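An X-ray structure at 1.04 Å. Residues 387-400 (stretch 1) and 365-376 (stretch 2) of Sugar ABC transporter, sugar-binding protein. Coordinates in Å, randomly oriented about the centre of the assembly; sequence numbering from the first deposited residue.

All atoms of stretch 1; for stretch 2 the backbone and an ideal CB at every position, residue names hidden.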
# COMPACT_ATOMS: atom_id res chain seq x y z
N GLY A 387 14.68 2.03 24.23
CA GLY A 387 13.31 2.47 24.27
C GLY A 387 12.50 1.92 23.11
O GLY A 387 11.35 1.53 23.25
N MET A 388 13.09 1.92 21.90
CA MET A 388 12.40 1.37 20.74
C MET A 388 12.14 -0.12 20.91
O MET A 388 11.06 -0.60 20.59
CB MET A 388 13.17 1.70 19.44
CG MET A 388 12.47 1.16 18.23
SD MET A 388 13.07 1.78 16.67
CE MET A 388 14.73 1.13 16.57
N VAL A 389 13.14 -0.88 21.38
CA VAL A 389 12.94 -2.30 21.67
C VAL A 389 11.83 -2.48 22.68
O VAL A 389 10.95 -3.34 22.50
CB VAL A 389 14.26 -2.93 22.11
CG1 VAL A 389 14.02 -4.34 22.65
CG2 VAL A 389 15.27 -2.93 20.97
N ASN A 390 11.85 -1.72 23.75
CA ASN A 390 10.81 -1.81 24.73
C ASN A 390 9.43 -1.54 24.13
O ASN A 390 8.44 -2.24 24.42
CB ASN A 390 11.10 -0.86 25.87
CG ASN A 390 12.28 -1.27 26.74
OD1 ASN A 390 12.76 -2.40 26.65
ND2 ASN A 390 12.75 -0.33 27.53
N ASP A 391 9.35 -0.51 23.28
CA ASP A 391 8.11 -0.18 22.59
C ASP A 391 7.63 -1.29 21.70
O ASP A 391 6.42 -1.54 21.59
CB ASP A 391 8.29 1.09 21.75
CG ASP A 391 8.47 2.38 22.50
OD1 ASP A 391 8.19 2.45 23.67
OD2 ASP A 391 8.86 3.37 21.80
N LEU A 392 8.54 -1.92 20.99
CA LEU A 392 8.18 -3.04 20.11
C LEU A 392 7.58 -4.15 20.93
O LEU A 392 6.52 -4.71 20.58
CB LEU A 392 9.42 -3.56 19.35
CG LEU A 392 9.87 -2.64 18.18
CD1 LEU A 392 11.29 -2.93 17.82
CD2 LEU A 392 8.96 -2.82 16.97
N ASN A 393 8.23 -4.56 22.03
CA ASN A 393 7.62 -5.61 22.85
C ASN A 393 6.28 -5.17 23.43
O ASN A 393 5.34 -5.98 23.50
CB ASN A 393 8.54 -6.10 23.96
CG ASN A 393 9.67 -6.95 23.39
OD1 ASN A 393 9.45 -7.98 22.73
ND2 ASN A 393 10.91 -6.51 23.61
N ALA A 394 6.16 -3.93 23.87
CA ALA A 394 4.90 -3.49 24.43
C ALA A 394 3.79 -3.58 23.43
O ALA A 394 2.65 -3.92 23.76
CB ALA A 394 5.03 -2.07 25.00
N PHE A 395 4.11 -3.27 22.16
CA PHE A 395 3.11 -3.32 21.07
C PHE A 395 2.75 -4.72 20.67
O PHE A 395 1.58 -5.03 20.47
CB PHE A 395 3.72 -2.54 19.88
CG PHE A 395 2.89 -2.59 18.63
CD1 PHE A 395 1.59 -2.11 18.62
CD2 PHE A 395 3.41 -3.13 17.46
CE1 PHE A 395 0.84 -2.14 17.44
CE2 PHE A 395 2.66 -3.16 16.32
CZ PHE A 395 1.40 -2.67 16.28
N PHE A 396 3.75 -5.62 20.55
CA PHE A 396 3.47 -6.97 20.07
C PHE A 396 3.05 -7.89 21.17
O PHE A 396 2.30 -8.88 20.88
CB PHE A 396 4.67 -7.54 19.27
CG PHE A 396 4.84 -6.88 17.92
CD1 PHE A 396 3.86 -7.09 16.93
CD2 PHE A 396 5.90 -6.06 17.64
CE1 PHE A 396 3.96 -6.48 15.71
CE2 PHE A 396 6.02 -5.44 16.40
CZ PHE A 396 5.02 -5.66 15.45
N ASN A 397 3.45 -7.69 22.42
CA ASN A 397 3.07 -8.63 23.49
C ASN A 397 1.58 -8.90 23.53
O ASN A 397 1.21 -10.08 23.70
CB ASN A 397 3.59 -8.15 24.85
CG ASN A 397 5.08 -8.40 25.03
OD1 ASN A 397 5.72 -9.20 24.34
ND2 ASN A 397 5.60 -7.77 26.06
N PRO A 398 0.69 -7.92 23.47
CA PRO A 398 -0.75 -8.23 23.59
C PRO A 398 -1.23 -9.14 22.47
O PRO A 398 -2.25 -9.84 22.63
CB PRO A 398 -1.43 -6.88 23.60
CG PRO A 398 -0.36 -5.95 24.09
CD PRO A 398 0.93 -6.47 23.45
N MET A 399 -0.59 -9.11 21.31
CA MET A 399 -0.99 -9.91 20.16
C MET A 399 -0.64 -11.35 20.39
O MET A 399 -1.16 -12.24 19.66
CB MET A 399 -0.38 -9.42 18.90
CG MET A 399 -0.57 -7.89 18.67
SD MET A 399 -0.06 -7.44 17.03
CE MET A 399 0.12 -5.64 17.24
N LYS A 400 0.26 -11.63 21.34
CA LYS A 400 0.87 -12.90 21.62
C LYS A 400 0.19 -13.59 22.90
O LYS A 400 0.50 -14.73 23.12
CB LYS A 400 2.36 -12.74 21.88
CG LYS A 400 3.12 -12.15 20.67
CD LYS A 400 4.58 -11.92 20.99
CE LYS A 400 5.35 -11.46 19.77
NZ LYS A 400 6.75 -11.18 20.08
N UNK A 365 -1.37 -9.07 9.70
CA UNK A 365 -1.36 -10.05 10.81
C UNK A 365 -1.14 -9.40 12.19
O UNK A 365 -0.69 -10.05 13.10
CB UNK A 365 -0.27 -11.09 10.57
N UNK A 366 -1.47 -8.10 12.27
CA UNK A 366 -1.43 -7.39 13.52
C UNK A 366 -2.81 -6.93 13.96
O UNK A 366 -3.72 -6.82 13.10
CB UNK A 366 -0.49 -6.19 13.41
N UNK A 367 -3.03 -6.71 15.22
CA UNK A 367 -4.31 -6.23 15.70
C UNK A 367 -4.54 -4.72 15.60
O UNK A 367 -5.67 -4.30 15.70
CB UNK A 367 -4.47 -6.66 17.16
N UNK A 368 -3.47 -3.96 15.40
CA UNK A 368 -3.51 -2.54 15.18
C UNK A 368 -2.18 -2.14 14.59
O UNK A 368 -1.32 -3.02 14.39
CB UNK A 368 -3.81 -1.77 16.47
N UNK A 369 -2.00 -0.84 14.31
CA UNK A 369 -0.71 -0.40 13.73
C UNK A 369 -0.23 0.92 14.23
O UNK A 369 0.98 1.22 14.09
CB UNK A 369 -0.81 -0.32 12.21
N UNK A 370 -1.08 1.78 14.79
CA UNK A 370 -0.66 3.12 15.11
C UNK A 370 0.56 3.14 16.04
O UNK A 370 1.44 3.98 15.87
CB UNK A 370 -1.82 3.88 15.75
N UNK A 371 0.61 2.26 17.03
CA UNK A 371 1.72 2.28 17.95
C UNK A 371 3.03 1.90 17.31
O UNK A 371 4.11 2.30 17.79
CB UNK A 371 1.43 1.34 19.13
N UNK A 372 2.99 1.15 16.21
CA UNK A 372 4.17 0.83 15.43
C UNK A 372 4.64 2.09 14.72
O UNK A 372 5.86 2.41 14.65
CB UNK A 372 3.88 -0.29 14.43
N UNK A 373 3.70 2.86 14.14
CA UNK A 373 4.08 4.17 13.54
C UNK A 373 4.79 5.00 14.58
O UNK A 373 5.86 5.60 14.36
CB UNK A 373 2.86 4.92 13.01
N UNK A 374 4.19 5.10 15.77
CA UNK A 374 4.68 5.99 16.81
C UNK A 374 6.10 5.57 17.25
O UNK A 374 6.95 6.42 17.43
CB UNK A 374 3.72 5.99 18.00
N UNK A 375 6.31 4.26 17.51
CA UNK A 375 7.63 3.87 17.99
C UNK A 375 8.69 4.14 16.92
O UNK A 375 9.85 4.45 17.24
CB UNK A 375 7.64 2.39 18.39
N UNK A 376 8.32 4.05 15.65
CA UNK A 376 9.23 4.29 14.56
C UNK A 376 9.66 5.76 14.54
O UNK A 376 10.86 6.10 14.54
CB UNK A 376 8.58 3.89 13.23

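The helix of stretch 1, which begins earlier in the chain, and the helix at 370-376 run antiparallel (178°), with axes 9.8 Å apart at closest approach.

At position 365 the ideal CB finds nothing of stretch 1 within 5.5 Å, so almost any residue would do; it is Tyr365, whose ring leads away.

Position 366 is extended (phi/psi -115/156), and its CB points toward stretch 1, 3.9 Å from Met399 SD, 4.9 Å from Phe395 CZ and 5.0 Å from Phe396 CE1. Two rings and a thioether favour a large apolar or aromatic side chain. Trp366 (chi1 m) offers one face to both phenylalanine edges: Phe396 meets its five-membered ring edge-to-face (centroids 5.0 Å, planes 79°), and Phe395 meets the six-membered ring in an offset version (5.5 Å, 84°).

At 367 the CB points sideways, 4.4 Å from Met399 CG, which suits a small or medium side chain, polar or not. Thr367 places OG1 3.5 Å from Met399 CG, while its backbone N makes a weak hydrogen bond to Met399 SD (3.6 Å, 165°).

Position 368 is also sideways, its CB 4.8 Å from Phe395 CE1; a small residue fits easily. Ser368 sets OG 3.5 Å from Phe395 CE1. Its O lies 3.3 Å from Phe395 CZ, near the ring plane, and has no hydrogen-bond partner in the model.

Position 369 directs its CB away and immediately precedes the helix, where Ser, Thr, Asp or Asn are common and Glu is possible. Glu369, the N-cap residue, accepts through OE2 from NE2 of 373 (2.8 Å). Position 370 also points away, compatible with many helix formers; it is Ala370.

At 371 the CB points toward stretch 1, only 3.5 Å from Phe395 CD1. The approach is tight, so a side chain that leads away from the ring after CB suits the site, small or polar ones among them. Asp371 (chi1 m) has its CB 3.6 Å from Phe395 CD1, and its carboxylate turns away from the ring.

The CB of 372 lies 3.6 Å from Phe395 CE2, and apolar residues would suit. Phe372 (chi1 t) reaches Leu392, its CE1 4.0 Å from Leu392 CD2.

Positions 373 and 374 have no stretch 1 atom near CB, leaving polar residues free; they are His373, donor to Glu369, and Thr374.

At 375 CA-to-CB points toward stretch 1, the ideal CB 3.7 Å from Asp391 CB and 5.0 Å from Met388 CG; a branched aliphatic or Met would fit. Leu375 (chi1 p, chi2 p) packs CD1 3.7 Å from Leu392 CD2 and 4.0 Å from Met388 CG.

Position 376 points away, permitting many residues; Thr376 OG1 donates to Phe372 O (2.8 Å).

Stretch 2 (365-376) YWTSEADFHTLT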
# COMPACT_ATOMS: atom_id res chain seq x y z
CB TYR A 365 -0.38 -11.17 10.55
CG TYR A 365 -0.76 -11.97 9.34
CD1 TYR A 365 -1.93 -12.70 9.34
CD2 TYR A 365 0.01 -11.96 8.20
CE1 TYR A 365 -2.28 -13.41 8.26
CE2 TYR A 365 -0.37 -12.68 7.09
CZ TYR A 365 -1.49 -13.40 7.12
OH TYR A 365 -1.87 -14.12 5.99
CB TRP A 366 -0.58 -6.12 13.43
CG TRP A 366 0.88 -6.29 13.00
CD1 TRP A 366 1.54 -7.44 12.80
CD2 TRP A 366 1.78 -5.21 12.68
NE1 TRP A 366 2.83 -7.16 12.40
CE2 TRP A 366 3.00 -5.82 12.29
CE3 TRP A 366 1.65 -3.80 12.69
CZ2 TRP A 366 4.09 -5.04 11.94
CZ3 TRP A 366 2.74 -3.04 12.29
CH2 TRP A 366 3.94 -3.69 11.92
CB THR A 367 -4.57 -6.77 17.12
OG1 THR A 367 -3.58 -6.30 17.95
CG2 THR A 367 -4.60 -8.29 17.15
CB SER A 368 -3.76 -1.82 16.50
OG SER A 368 -2.60 -1.82 17.34
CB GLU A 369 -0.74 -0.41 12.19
CG GLU A 369 -1.76 0.55 11.60
CD GLU A 369 -1.72 0.52 10.11
OE1 GLU A 369 -2.70 0.14 9.48
OE2 GLU A 369 -0.67 0.86 9.51
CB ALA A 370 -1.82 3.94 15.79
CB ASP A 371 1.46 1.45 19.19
CG ASP A 371 0.41 2.02 20.12
OD1 ASP A 371 -0.13 3.11 19.85
OD2 ASP A 371 0.09 1.34 21.13
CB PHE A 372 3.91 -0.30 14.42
CG PHE A 372 5.12 -0.72 13.69
CD1 PHE A 372 6.05 -1.62 14.22
CD2 PHE A 372 5.39 -0.23 12.40
CE1 PHE A 372 7.18 -2.01 13.50
CE2 PHE A 372 6.52 -0.59 11.69
CZ PHE A 372 7.40 -1.51 12.23
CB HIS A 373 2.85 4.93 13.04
CG HIS A 373 1.94 4.15 12.15
ND1 HIS A 373 0.71 4.67 11.87
CD2 HIS A 373 2.05 2.95 11.54
CE1 HIS A 373 0.11 3.79 11.10
NE2 HIS A 373 0.88 2.76 10.82
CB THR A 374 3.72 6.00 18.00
OG1 THR A 374 2.47 6.49 17.52
CG2 THR A 374 4.24 6.75 19.20
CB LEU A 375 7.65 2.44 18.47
CG LEU A 375 7.46 1.30 17.46
CD1 LEU A 375 8.76 0.90 16.76
CD2 LEU A 375 6.81 0.07 18.10
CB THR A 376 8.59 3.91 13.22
OG1 THR A 376 8.30 2.49 13.23
CG2 THR A 376 9.51 4.23 12.05
O HOH W 1 10.75 4.14 19.86
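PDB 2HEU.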